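Local coordinates for galactose mutarotase-like protein (PDB 3OS7) that probably binds carbohydrate and may act as an aldose 1-epimerase, interconverting the anomers of a sugar, at residues 34-39 with 67-72; 99-102 with 107-110; 109-114 with 133-138; 166-171 with 180-185. All coordinates share one frame; numbering follows the deposited sequence.

Contact 1 (34-39 with 67-72)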
loop_
_atom_site.group_PDB
_atom_site.type_symbol
_atom_site.label_atom_id
_atom_site.label_comp_id
_atom_site.label_asym_id
_atom_site.label_seq_id
_atom_site.Cartn_x
_atom_site.Cartn_y
_atom_site.Cartn_z
ATOM N N PRO A 34 6.626 -6.420 -12.725
ATOM C CA PRO A 34 6.966 -5.081 -13.212
ATOM C C PRO A 34 5.943 -4.464 -14.169
ATOM O O PRO A 34 5.603 -3.283 -14.010
ATOM C CB PRO A 34 8.331 -5.282 -13.875
ATOM C CG PRO A 34 8.909 -6.460 -13.166
ATOM C CD PRO A 34 7.743 -7.363 -12.879
ATOM N N ASP A 35 5.405 -5.262 -15.091
ATOM C CA ASP A 35 4.426 -4.774 -16.067
ATOM C C ASP A 35 3.108 -4.239 -15.499
ATOM O O ASP A 35 2.413 -3.492 -16.181
ATOM C CB ASP A 35 4.070 -5.878 -17.058
ATOM C CG ASP A 35 5.076 -5.988 -18.208
ATOM O OD1 ASP A 35 5.901 -5.073 -18.378
ATOM O OD2 ASP A 35 5.029 -6.990 -18.938
ATOM N N VAL A 36 2.750 -4.642 -14.276
ATOM C CA VAL A 36 1.576 -4.099 -13.621
ATOM C C VAL A 36 1.962 -3.478 -12.251
ATOM O O VAL A 36 1.899 -4.119 -11.201
ATOM C CB VAL A 36 0.442 -5.137 -13.490
ATOM C CG1 VAL A 36 -0.802 -4.489 -12.957
ATOM C CG2 VAL A 36 0.138 -5.827 -14.874
ATOM N N GLY A 37 2.366 -2.223 -12.289
ATOM C CA GLY A 37 2.574 -1.447 -11.062
ATOM C C GLY A 37 3.763 -1.833 -10.230
ATOM O O GLY A 37 3.878 -1.376 -9.084
ATOM N N GLY A 38 4.666 -2.654 -10.764
ATOM C CA GLY A 38 5.733 -3.221 -9.923
ATOM C C GLY A 38 5.144 -3.870 -8.685
ATOM O O GLY A 38 5.714 -3.801 -7.590
ATOM N N ASN A 39 4.012 -4.554 -8.873
ATOM C CA ASN A 39 3.239 -5.071 -7.751
ATOM C C ASN A 39 3.866 -6.373 -7.255
ATOM O O ASN A 39 4.000 -7.329 -8.012
ATOM C CB ASN A 39 1.790 -5.276 -8.207
ATOM C CG ASN A 39 0.837 -5.592 -7.061
ATOM O OD1 ASN A 39 1.200 -6.294 -6.108
ATOM N ND2 ASN A 39 -0.421 -5.124 -7.189
ATOM N N ASN A 67 -6.386 -4.432 -15.177
ATOM C CA ASN A 67 -7.502 -3.499 -15.044
ATOM C C ASN A 67 -7.943 -3.223 -13.610
ATOM O O ASN A 67 -8.550 -2.183 -13.352
ATOM C CB ASN A 67 -8.686 -4.003 -15.844
ATOM C CG ASN A 67 -8.521 -3.749 -17.315
ATOM O OD1 ASN A 67 -7.786 -2.831 -17.730
ATOM N ND2 ASN A 67 -9.202 -4.545 -18.119
ATOM N N ARG A 68 -7.618 -4.123 -12.688
ATOM C CA ARG A 68 -7.953 -3.939 -11.255
ATOM C C ARG A 68 -6.874 -4.573 -10.362
ATOM O O ARG A 68 -7.093 -5.555 -9.666
ATOM C CB ARG A 68 -9.321 -4.530 -10.956
ATOM C CG ARG A 68 -9.937 -3.981 -9.690
ATOM C CD ARG A 68 -11.029 -4.890 -9.216
ATOM N NE ARG A 68 -11.713 -4.335 -8.049
ATOM C CZ ARG A 68 -12.615 -5.002 -7.350
ATOM N NH1 ARG A 68 -12.923 -6.240 -7.684
ATOM N NH2 ARG A 68 -13.172 -4.445 -6.293
ATOM N N PRO A 69 -5.676 -3.990 -10.373
ATOM C CA PRO A 69 -4.587 -4.609 -9.606
ATOM C C PRO A 69 -4.648 -4.257 -8.128
ATOM O O PRO A 69 -3.985 -4.909 -7.282
ATOM C CB PRO A 69 -3.340 -4.017 -10.272
ATOM C CG PRO A 69 -3.774 -2.680 -10.705
ATOM C CD PRO A 69 -5.190 -2.879 -11.199
ATOM N N GLN A 70 -5.452 -3.245 -7.799
ATOM C CA GLN A 70 -5.467 -2.745 -6.443
ATOM C C GLN A 70 -6.032 -3.694 -5.373
ATOM O O GLN A 70 -5.901 -3.404 -4.189
ATOM C CB GLN A 70 -6.211 -1.414 -6.356
ATOM C CG GLN A 70 -7.678 -1.460 -6.714
ATOM C CD GLN A 70 -7.899 -1.153 -8.148
ATOM O OE1 GLN A 70 -7.006 -1.344 -8.958
ATOM N NE2 GLN A 70 -9.108 -0.695 -8.496
ATOM N N VAL A 71 -6.682 -4.784 -5.782
ATOM C CA VAL A 71 -7.181 -5.800 -4.848
ATOM C C VAL A 71 -6.246 -7.003 -4.664
ATOM O O VAL A 71 -6.632 -7.992 -4.065
ATOM C CB VAL A 71 -8.590 -6.246 -5.228
ATOM C CG1 VAL A 71 -9.494 -5.058 -5.143
ATOM C CG2 VAL A 71 -8.643 -6.931 -6.619
ATOM N N TYR A 72 -4.998 -6.883 -5.155
ATOM C CA TYR A 72 -3.953 -7.855 -4.934
ATOM C C TYR A 72 -2.621 -7.208 -4.515
ATOM O O TYR A 72 -2.257 -6.107 -4.941
ATOM C CB TYR A 72 -3.672 -8.645 -6.212
ATOM C CG TYR A 72 -4.863 -9.465 -6.658
ATOM C CD1 TYR A 72 -5.157 -10.679 -6.037
ATOM C CD2 TYR A 72 -5.685 -9.023 -7.687
ATOM C CE1 TYR A 72 -6.277 -11.448 -6.438
ATOM C CE2 TYR A 72 -6.775 -9.776 -8.104
ATOM C CZ TYR A 72 -7.072 -10.973 -7.475
ATOM O OH TYR A 72 -8.164 -11.710 -7.895
#

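Contact 2 (99-102 with 107-110)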
loop_
_atom_site.group_PDB
_atom_site.type_symbol
_atom_site.label_atom_id
_atom_site.label_comp_id
_atom_site.label_asym_id
_atom_site.label_seq_id
_atom_site.Cartn_x
_atom_site.Cartn_y
_atom_site.Cartn_z
ATOM N N ILE A 99 -12.372 12.069 -14.606
ATOM C CA ILE A 99 -13.041 11.336 -13.533
ATOM C C ILE A 99 -12.939 9.818 -13.772
ATOM O O ILE A 99 -13.399 9.318 -14.804
ATOM C CB ILE A 99 -14.537 11.776 -13.456
ATOM C CG1 ILE A 99 -14.636 13.249 -13.084
ATOM C CG2 ILE A 99 -15.375 10.893 -12.494
ATOM C CD1 ILE A 99 -13.929 13.582 -11.717
ATOM N N ASN A 100 -12.351 9.091 -12.826
ATOM C CA ASN A 100 -12.254 7.615 -12.894
ATOM C C ASN A 100 -13.023 6.913 -11.761
ATOM O O ASN A 100 -12.874 5.713 -11.582
ATOM C CB ASN A 100 -10.798 7.130 -12.968
ATOM C CG ASN A 100 -10.027 7.381 -11.692
ATOM O OD1 ASN A 100 -10.494 8.121 -10.834
ATOM N ND2 ASN A 100 -8.831 6.766 -11.560
ATOM N N GLU A 101 -13.804 7.683 -10.993
ATOM C CA GLU A 101 -14.780 7.136 -10.038
ATOM C C GLU A 101 -16.090 7.834 -10.344
ATOM O O GLU A 101 -16.339 8.928 -9.887
ATOM C CB GLU A 101 -14.329 7.346 -8.565
ATOM C CG GLU A 101 -15.155 6.475 -7.610
ATOM C CD GLU A 101 -15.222 6.933 -6.148
ATOM O OE1 GLU A 101 -14.766 8.031 -5.792
ATOM O OE2 GLU A 101 -15.749 6.157 -5.327
ATOM N N ALA A 102 -16.943 7.187 -11.123
ATOM C CA ALA A 102 -18.053 7.871 -11.747
ATOM C C ALA A 102 -19.151 8.261 -10.759
ATOM O O ALA A 102 -19.608 9.415 -10.744
ATOM C CB ALA A 102 -18.625 6.995 -12.878
ATOM N N TYR A 107 -11.480 11.676 -8.856
ATOM C CA TYR A 107 -10.316 10.961 -9.336
ATOM C C TYR A 107 -9.786 10.144 -8.176
ATOM O O TYR A 107 -9.666 10.661 -7.055
ATOM C CB TYR A 107 -9.228 11.895 -9.888
ATOM C CG TYR A 107 -8.095 11.113 -10.506
ATOM C CD1 TYR A 107 -8.229 10.538 -11.755
ATOM C CD2 TYR A 107 -6.912 10.885 -9.813
ATOM C CE1 TYR A 107 -7.238 9.788 -12.312
ATOM C CE2 TYR A 107 -5.902 10.113 -10.372
ATOM C CZ TYR A 107 -6.080 9.563 -11.623
ATOM O OH TYR A 107 -5.097 8.803 -12.197
ATOM N N ILE A 108 -9.416 8.881 -8.423
ATOM C CA ILE A 108 -9.031 7.994 -7.306
ATOM C C ILE A 108 -7.806 7.159 -7.684
ATOM O O ILE A 108 -7.691 6.710 -8.830
ATOM C CB ILE A 108 -10.207 7.078 -6.890
ATOM C CG1 ILE A 108 -9.994 6.464 -5.517
ATOM C CG2 ILE A 108 -10.445 5.994 -7.935
ATOM C CD1 ILE A 108 -11.197 5.589 -4.974
ATOM N N HIS A 109 -6.878 7.018 -6.726
ATOM C CA HIS A 109 -5.781 6.033 -6.723
ATOM C C HIS A 109 -4.590 6.225 -7.679
ATOM O O HIS A 109 -3.495 5.711 -7.417
ATOM C CB HIS A 109 -6.322 4.612 -6.868
ATOM C CG HIS A 109 -7.139 4.151 -5.704
ATOM N ND1 HIS A 109 -6.871 4.535 -4.397
ATOM C CD2 HIS A 109 -8.185 3.291 -5.642
ATOM C CE1 HIS A 109 -7.762 3.963 -3.596
ATOM N NE2 HIS A 109 -8.570 3.209 -4.329
ATOM N N GLY A 110 -4.786 6.953 -8.768
ATOM C CA GLY A 110 -3.715 7.146 -9.743
ATOM C C GLY A 110 -3.552 6.031 -10.780
ATOM O O GLY A 110 -4.293 5.055 -10.792
#

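Contact 3 (109-114 with 133-138)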
loop_
_atom_site.group_PDB
_atom_site.type_symbol
_atom_site.label_atom_id
_atom_site.label_comp_id
_atom_site.label_asym_id
_atom_site.label_seq_id
_atom_site.Cartn_x
_atom_site.Cartn_y
_atom_site.Cartn_z
ATOM N N HIS A 109 -6.878 7.018 -6.726
ATOM C CA HIS A 109 -5.781 6.033 -6.723
ATOM C C HIS A 109 -4.590 6.225 -7.679
ATOM O O HIS A 109 -3.495 5.711 -7.417
ATOM C CB HIS A 109 -6.322 4.612 -6.868
ATOM C CG HIS A 109 -7.139 4.151 -5.704
ATOM N ND1 HIS A 109 -6.871 4.535 -4.397
ATOM C CD2 HIS A 109 -8.185 3.291 -5.642
ATOM C CE1 HIS A 109 -7.762 3.963 -3.596
ATOM N NE2 HIS A 109 -8.570 3.209 -4.329
ATOM N N GLY A 110 -4.786 6.953 -8.768
ATOM C CA GLY A 110 -3.715 7.146 -9.743
ATOM C C GLY A 110 -3.552 6.031 -10.780
ATOM O O GLY A 110 -4.293 5.055 -10.792
ATOM N N PHE A 111 -2.566 6.178 -11.646
ATOM C CA PHE A 111 -2.363 5.243 -12.765
ATOM C C PHE A 111 -1.083 4.423 -12.630
ATOM O O PHE A 111 -0.892 3.468 -13.382
ATOM C CB PHE A 111 -2.327 5.999 -14.114
ATOM C CG PHE A 111 -1.305 7.082 -14.152
ATOM C CD1 PHE A 111 0.012 6.805 -14.478
ATOM C CD2 PHE A 111 -1.645 8.381 -13.819
ATOM C CE1 PHE A 111 0.973 7.805 -14.459
ATOM C CE2 PHE A 111 -0.700 9.378 -13.778
ATOM C CZ PHE A 111 0.626 9.098 -14.114
ATOM N N ILE A 112 -0.195 4.774 -11.705
ATOM C CA ILE A 112 1.091 4.096 -11.676
ATOM C C ILE A 112 0.923 2.627 -11.270
ATOM O O ILE A 112 1.689 1.790 -11.677
ATOM C CB ILE A 112 2.198 4.821 -10.823
ATOM C CG1 ILE A 112 1.836 4.893 -9.351
ATOM C CG2 ILE A 112 2.508 6.230 -11.403
ATOM C CD1 ILE A 112 2.957 5.558 -8.513
ATOM N N LYS A 113 -0.136 2.315 -10.533
ATOM C CA LYS A 113 -0.447 0.927 -10.176
ATOM C C LYS A 113 -0.827 0.070 -11.392
ATOM O O LYS A 113 -0.763 -1.146 -11.319
ATOM C CB LYS A 113 -1.612 0.848 -9.178
ATOM C CG LYS A 113 -2.945 1.377 -9.690
ATOM C CD LYS A 113 -4.013 1.420 -8.554
ATOM C CE LYS A 113 -5.378 1.542 -9.112
ATOM N NZ LYS A 113 -5.510 2.574 -10.147
ATOM N N ASN A 114 -1.286 0.720 -12.461
ATOM C CA ASN A 114 -1.704 0.007 -13.694
ATOM C C ASN A 114 -0.626 0.003 -14.765
ATOM O O ASN A 114 -0.795 -0.610 -15.816
ATOM C CB ASN A 114 -2.944 0.676 -14.299
ATOM C CG ASN A 114 -4.099 0.839 -13.308
ATOM O OD1 ASN A 114 -4.246 1.894 -12.708
ATOM N ND2 ASN A 114 -4.931 -0.194 -13.161
ATOM N N VAL A 133 12.462 -1.634 -8.786
ATOM C CA VAL A 133 11.757 -1.297 -10.018
ATOM C C VAL A 133 11.560 0.198 -10.025
ATOM O O VAL A 133 11.456 0.822 -8.975
ATOM C CB VAL A 133 10.371 -2.022 -10.166
ATOM C CG1 VAL A 133 10.589 -3.528 -10.375
ATOM C CG2 VAL A 133 9.434 -1.725 -8.945
ATOM N N VAL A 134 11.541 0.780 -11.208
ATOM C CA VAL A 134 11.279 2.197 -11.348
ATOM C C VAL A 134 10.202 2.482 -12.375
ATOM O O VAL A 134 9.944 1.680 -13.287
ATOM C CB VAL A 134 12.544 2.992 -11.751
ATOM C CG1 VAL A 134 13.610 2.910 -10.659
ATOM C CG2 VAL A 134 13.081 2.521 -13.083
ATOM N N PHE A 135 9.548 3.611 -12.180
ATOM C CA PHE A 135 8.598 4.151 -13.129
ATOM C C PHE A 135 9.047 5.548 -13.516
ATOM O O PHE A 135 9.118 6.433 -12.666
ATOM C CB PHE A 135 7.212 4.268 -12.514
ATOM C CG PHE A 135 6.199 4.810 -13.487
ATOM C CD1 PHE A 135 5.728 4.022 -14.518
ATOM C CD2 PHE A 135 5.789 6.100 -13.422
ATOM C CE1 PHE A 135 4.840 4.521 -15.433
ATOM C CE2 PHE A 135 4.904 6.622 -14.349
ATOM C CZ PHE A 135 4.427 5.839 -15.344
ATOM N N ASP A 136 9.334 5.728 -14.797
ATOM C CA ASP A 136 9.773 7.011 -15.345
ATOM C C ASP A 136 8.608 7.707 -16.035
ATOM O O ASP A 136 8.054 7.209 -17.026
ATOM C CB ASP A 136 10.903 6.790 -16.334
ATOM C CG ASP A 136 12.117 6.113 -15.702
ATOM O OD1 ASP A 136 12.658 6.672 -14.720
ATOM O OD2 ASP A 136 12.528 5.027 -16.187
ATOM N N PHE A 137 8.195 8.841 -15.483
ATOM C CA PHE A 137 7.091 9.604 -16.029
ATOM C C PHE A 137 7.693 10.763 -16.814
ATOM O O PHE A 137 8.307 11.661 -16.229
ATOM C CB PHE A 137 6.186 10.113 -14.913
ATOM C CG PHE A 137 4.922 10.797 -15.404
ATOM C CD1 PHE A 137 3.881 10.066 -15.967
ATOM C CD2 PHE A 137 4.741 12.161 -15.240
ATOM C CE1 PHE A 137 2.727 10.688 -16.377
ATOM C CE2 PHE A 137 3.585 12.780 -15.659
ATOM C CZ PHE A 137 2.574 12.061 -16.212
ATOM N N THR A 138 7.525 10.726 -18.130
ATOM C CA THR A 138 8.119 11.711 -19.023
ATOM C C THR A 138 7.084 12.583 -19.705
ATOM O O THR A 138 5.888 12.332 -19.652
ATOM C CB THR A 138 8.953 11.042 -20.145
ATOM O OG1 THR A 138 8.075 10.451 -21.093
ATOM C CG2 THR A 138 9.886 9.986 -19.587
#

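Contact 4 (166-171 with 180-185). With EDO (1,2-ethanediol), chain H.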
loop_
_atom_site.group_PDB
_atom_site.type_symbol
_atom_site.label_atom_id
_atom_site.label_comp_id
_atom_site.label_asym_id
_atom_site.label_seq_id
_atom_site.Cartn_x
_atom_site.Cartn_y
_atom_site.Cartn_z
ATOM N N GLN A 166 10.285 -2.593 2.210
ATOM C CA GLN A 166 9.855 -1.851 1.063
ATOM C C GLN A 166 10.249 -0.391 1.294
ATOM O O GLN A 166 9.712 0.264 2.201
ATOM C CB GLN A 166 8.332 -1.967 0.965
ATOM C CG GLN A 166 7.669 -1.024 -0.045
ATOM C CD GLN A 166 6.179 -0.971 0.170
ATOM O OE1 GLN A 166 5.409 -1.690 -0.479
ATOM N NE2 GLN A 166 5.768 -0.181 1.144
ATOM N N THR A 167 11.157 0.129 0.471
ATOM C CA THR A 167 11.483 1.558 0.479
ATOM C C THR A 167 10.898 2.170 -0.800
ATOM O O THR A 167 11.313 1.839 -1.914
ATOM C CB THR A 167 13.021 1.816 0.618
ATOM O OG1 THR A 167 13.512 1.198 1.812
ATOM C CG2 THR A 167 13.346 3.322 0.703
ATOM N N THR A 168 9.934 3.071 -0.616
ATOM C CA THR A 168 9.217 3.749 -1.707
ATOM C C THR A 168 9.773 5.161 -1.819
ATOM O O THR A 168 9.930 5.849 -0.826
ATOM C CB THR A 168 7.716 3.822 -1.408
ATOM O OG1 THR A 168 7.249 2.503 -1.095
ATOM C CG2 THR A 168 6.937 4.419 -2.567
ATOM N N SER A 169 10.101 5.597 -3.021
ATOM C CA SER A 169 10.606 6.963 -3.162
ATOM C C SER A 169 10.159 7.549 -4.455
ATOM O O SER A 169 9.906 6.825 -5.418
ATOM C CB SER A 169 12.140 6.999 -3.052
ATOM O OG SER A 169 12.729 6.138 -3.990
ATOM N N VAL A 170 10.061 8.876 -4.474
ATOM C CA VAL A 170 9.769 9.584 -5.681
ATOM C C VAL A 170 10.604 10.856 -5.681
ATOM O O VAL A 170 10.859 11.422 -4.619
ATOM C CB VAL A 170 8.266 9.891 -5.841
ATOM C CG1 VAL A 170 7.722 10.602 -4.650
ATOM C CG2 VAL A 170 8.038 10.672 -7.096
ATOM N N VAL A 171 11.052 11.256 -6.871
ATOM C CA VAL A 171 11.846 12.468 -7.053
ATOM C C VAL A 171 11.140 13.313 -8.119
ATOM O O VAL A 171 10.706 12.802 -9.135
ATOM C CB VAL A 171 13.329 12.180 -7.422
ATOM C CG1 VAL A 171 13.469 11.317 -8.652
ATOM C CG2 VAL A 171 14.077 13.494 -7.634
ATOM N N LEU A 180 2.272 16.116 -3.782
ATOM C CA LEU A 180 2.687 14.778 -3.402
ATOM C C LEU A 180 1.755 14.193 -2.342
ATOM O O LEU A 180 1.561 14.771 -1.265
ATOM C CB LEU A 180 4.091 14.823 -2.803
ATOM C CG LEU A 180 4.667 13.490 -2.315
ATOM C CD1 LEU A 180 5.075 12.612 -3.474
ATOM C CD2 LEU A 180 5.844 13.794 -1.426
ATOM N N SER A 181 1.221 13.027 -2.659
ATOM C CA SER A 181 0.513 12.186 -1.694
ATOM C C SER A 181 0.660 10.763 -2.227
ATOM O O SER A 181 0.453 10.520 -3.407
ATOM C CB SER A 181 -0.924 12.616 -1.604
ATOM O OG SER A 181 -1.659 11.814 -0.719
ATOM N N VAL A 182 1.093 9.867 -1.371
ATOM C CA VAL A 182 1.447 8.511 -1.747
ATOM C C VAL A 182 0.781 7.550 -0.762
ATOM O O VAL A 182 0.640 7.857 0.418
ATOM C CB VAL A 182 2.977 8.289 -1.650
ATOM C CG1 VAL A 182 3.368 6.821 -2.037
ATOM C CG2 VAL A 182 3.724 9.274 -2.514
ATOM N N GLY A 183 0.472 6.346 -1.224
ATOM C CA GLY A 183 0.011 5.304 -0.337
ATOM C C GLY A 183 0.033 3.961 -1.033
ATOM O O GLY A 183 0.581 3.828 -2.133
ATOM N N TYR A 184 -0.525 2.960 -0.344
ATOM C CA TYR A 184 -0.641 1.634 -0.890
ATOM C C TYR A 184 -2.012 1.067 -0.620
ATOM O O TYR A 184 -2.598 1.307 0.417
ATOM C CB TYR A 184 0.355 0.687 -0.273
ATOM C CG TYR A 184 1.734 0.780 -0.851
ATOM C CD1 TYR A 184 2.640 1.699 -0.386
ATOM C CD2 TYR A 184 2.134 -0.093 -1.858
ATOM C CE1 TYR A 184 3.892 1.778 -0.927
ATOM C CE2 TYR A 184 3.362 -0.026 -2.405
ATOM C CZ TYR A 184 4.268 0.887 -1.925
ATOM O OH TYR A 184 5.537 0.941 -2.478
ATOM N N HIS A 185 -2.498 0.262 -1.560
ATOM C CA HIS A 185 -3.787 -0.411 -1.399
ATOM C C HIS A 185 -3.579 -1.878 -0.999
ATOM O O HIS A 185 -4.228 -2.783 -1.519
ATOM C CB HIS A 185 -4.527 -0.289 -2.706
ATOM C CG HIS A 185 -6.006 -0.407 -2.591
ATOM N ND1 HIS A 185 -6.626 -1.570 -2.194
ATOM C CD2 HIS A 185 -6.998 0.470 -2.880
ATOM C CE1 HIS A 185 -7.941 -1.402 -2.225
ATOM N NE2 HIS A 185 -8.192 -0.169 -2.635
HETATM C C1 EDO H . 13.696 8.699 -5.919
HETATM O O1 EDO H . 14.610 7.910 -5.162
HETATM C C2 EDO H . 13.125 7.870 -7.069
HETATM O O2 EDO H . 14.172 7.418 -7.951
#

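Contact 1 (34-39 with 67-72)
Two side chains on the same turn, Val36 and Asn39, reach across to the loop 67-72 because both take an extended first torsion: Val36 swings CG1 opposite its backbone N (chi1 -173°), and Asn39 does the same with its amide carbon. The two then do different work. Val36 offers a single methyl, CG1, which lies obliquely against the Pro69 ring and comes within 3.7 Å of Pro69 CB. Asn39 delivers an N-H: its ND2 donates to Tyr72 O over 3.1 Å, nearly straight, and in the plane of the Asn39 amide, although it approaches from above the carbonyl plane of Tyr72. Gly38, at positive phi, and Asn39 both face Ile33, forming a G1 beta bulge where strand 39-45 of the antiparallel sheet begins. Within the opposing loop, Tyr72 N bonds back to Pro69 O at 3.1 Å. The other end of the Asn39 amide is also used, since Asn39 OD1 accepts from Leu74 N, so both polar atoms of one buried side chain are tied to backbone just ahead of strand 76-77. Phe62 and Phe65 of helix 62-67 pack on Val36 as well.

Contact 2 (99-102 with 107-110)
Ile99 opens the contact with a light touch, its CD1 methyl standing 4.2 Å from Tyr107 N. What follows is a classic beta bulge: Asn100 and Glu101 both face Asn106, at the point where the loop after strand 93-96 runs beside the edge strand 106-108 of a small three-stranded antiparallel sheet. Asn100 carries most of the contact. Its amide carbon is tucked between the backbone N and the carbonyl carbon (chi1 68°), and this brings the amide alongside the edge of the strand. There it works like a short piece of neighbouring backbone, with one acceptor and one donor meeting the N-H and C=O of a single residue. Ile108 N donates to Asn100 OD1 at 2.7 Å, on a lone pair in the carbonyl plane but bent at the hydrogen, 143°. Asn100 ND2 gives a straighter bond of 3.0 Å to Ile108 O, again on an in-plane lone pair. Two bonds fix the rotation of the amide, which lies almost parallel to the Tyr107 ring, the planes only 4° apart, and Asn100 ND2 lies 3.5 Å from Tyr107 CE1. That ring also meets Phe97 edge to face. Glu101 comes next. Its carboxylate turns to other partners, a salt bridge with Arg82 and bonds to Asn104 and Asn106, while across the contact Glu101 CB rests 4.2 Å from the Ile108 methyl CG2.

Contact 3 (109-114 with 133-138)
Phe135 and Phe137 both point from strand 128-137 toward the loop 109-114, because alternate residues of a strand point to the same face. Strand 128-137 lies between strands 118-125 and 151-160 in an antiparallel array, and the loop 109-114, which leads toward 118-125, packs on one face of it. Taken in order, Phe135 comes first. Its ring lies extended from the strand, with CG opposite the backbone N (chi1 -179°), and receives two neighbours. Ile112 CG2 meets it at CE2, 3.8 Å away, in an oblique crossing of the two side chains. Phe111 presents a ring edge, CE1 being 4.1 Å from Phe135 CZ, which lies near the Phe111 plane. Trp117 and Phe151 also pack on Phe135. Two residues on, the ring of Phe137 meets Phe111 with the planes inclined at 35° and the centroids 5.5 Å apart; the two side chains run at about a right angle. Phe151 is a further partner of this ring. Phe111 can serve both phenylalanines because its own ring is folded between the backbone N and the carbonyl carbon. The loop carries its own bracing: Asn114 N bonds to Phe111 O, and the ammonium of Lys113 holds both Gly110 O, at 2.8 Å, and Asn114 OD1, at 2.9 Å. Across the contact the shortest approach is Phe111 CZ to Phe137 CE1, 3.5 Å.

Contact 4 (166-171 with 180-185)
Gln166 and Tyr184 meet from opposite directions, amide laid over ring. An extended chain, with CG opposite the backbone N (chi1 169°), carries the Gln166 amide out to one face of the tyrosine, where the two planes are 14° apart and Gln166 OE1 sits 3.2 Å from Tyr184 CZ. Thr168 approaches the same ring in its plane. Its chi1 of -52° turns OG1 beside the backbone N and toward the phenol, and a short hydrogen bond of 2.7 Å joins Thr168 OG1 to Tyr184 OH. Further along, Val170 and Leu180 slide past one another, with Val170 CG1 3.5 Å from Leu180 CD1. These inward residues, every second one on strand 163-172, meet strand 178-189 face to face across the core of the beta-sandwich expected of the galactose mutarotase family. The outward Ser169 instead bonds through OG to O1 of an ethanediol, at 2.8 Å, which probably came from the crystallisation liquor. Gln166 OE1 is hydrogen-bonded to Tyr157 OH. The interface is mixed, polar around Tyr184 and apolar at Val170 and Leu180; a hydroxyl at the phenol's edge and an amide on its face would restrict the ring's tilt and position.

The four contacts cluster near the site of a bound tartrate. Contacts 1 and 3, with centres about 10 Å apart, pack directly: Pro69 CG lies 3.4 Å from Lys113 O. Contacts 2 and 3 are joined in sequence through His109 and Gly110. Contact 4, about 11 Å from contact 3 between centres, touches it where His185 CD2 comes within 3.5 Å of His109 NE2, and it reaches contact 1 where His185 ND1 lies 2.8 Å from Gln70 O. The tartrate, probably from the crystallisation liquor, is hydrogen-bonded by His109, His185, Arg68 and Gln70, residues drawn from all four contacts. Its position is consistent with a sugar-binding pocket, as the family would suggest.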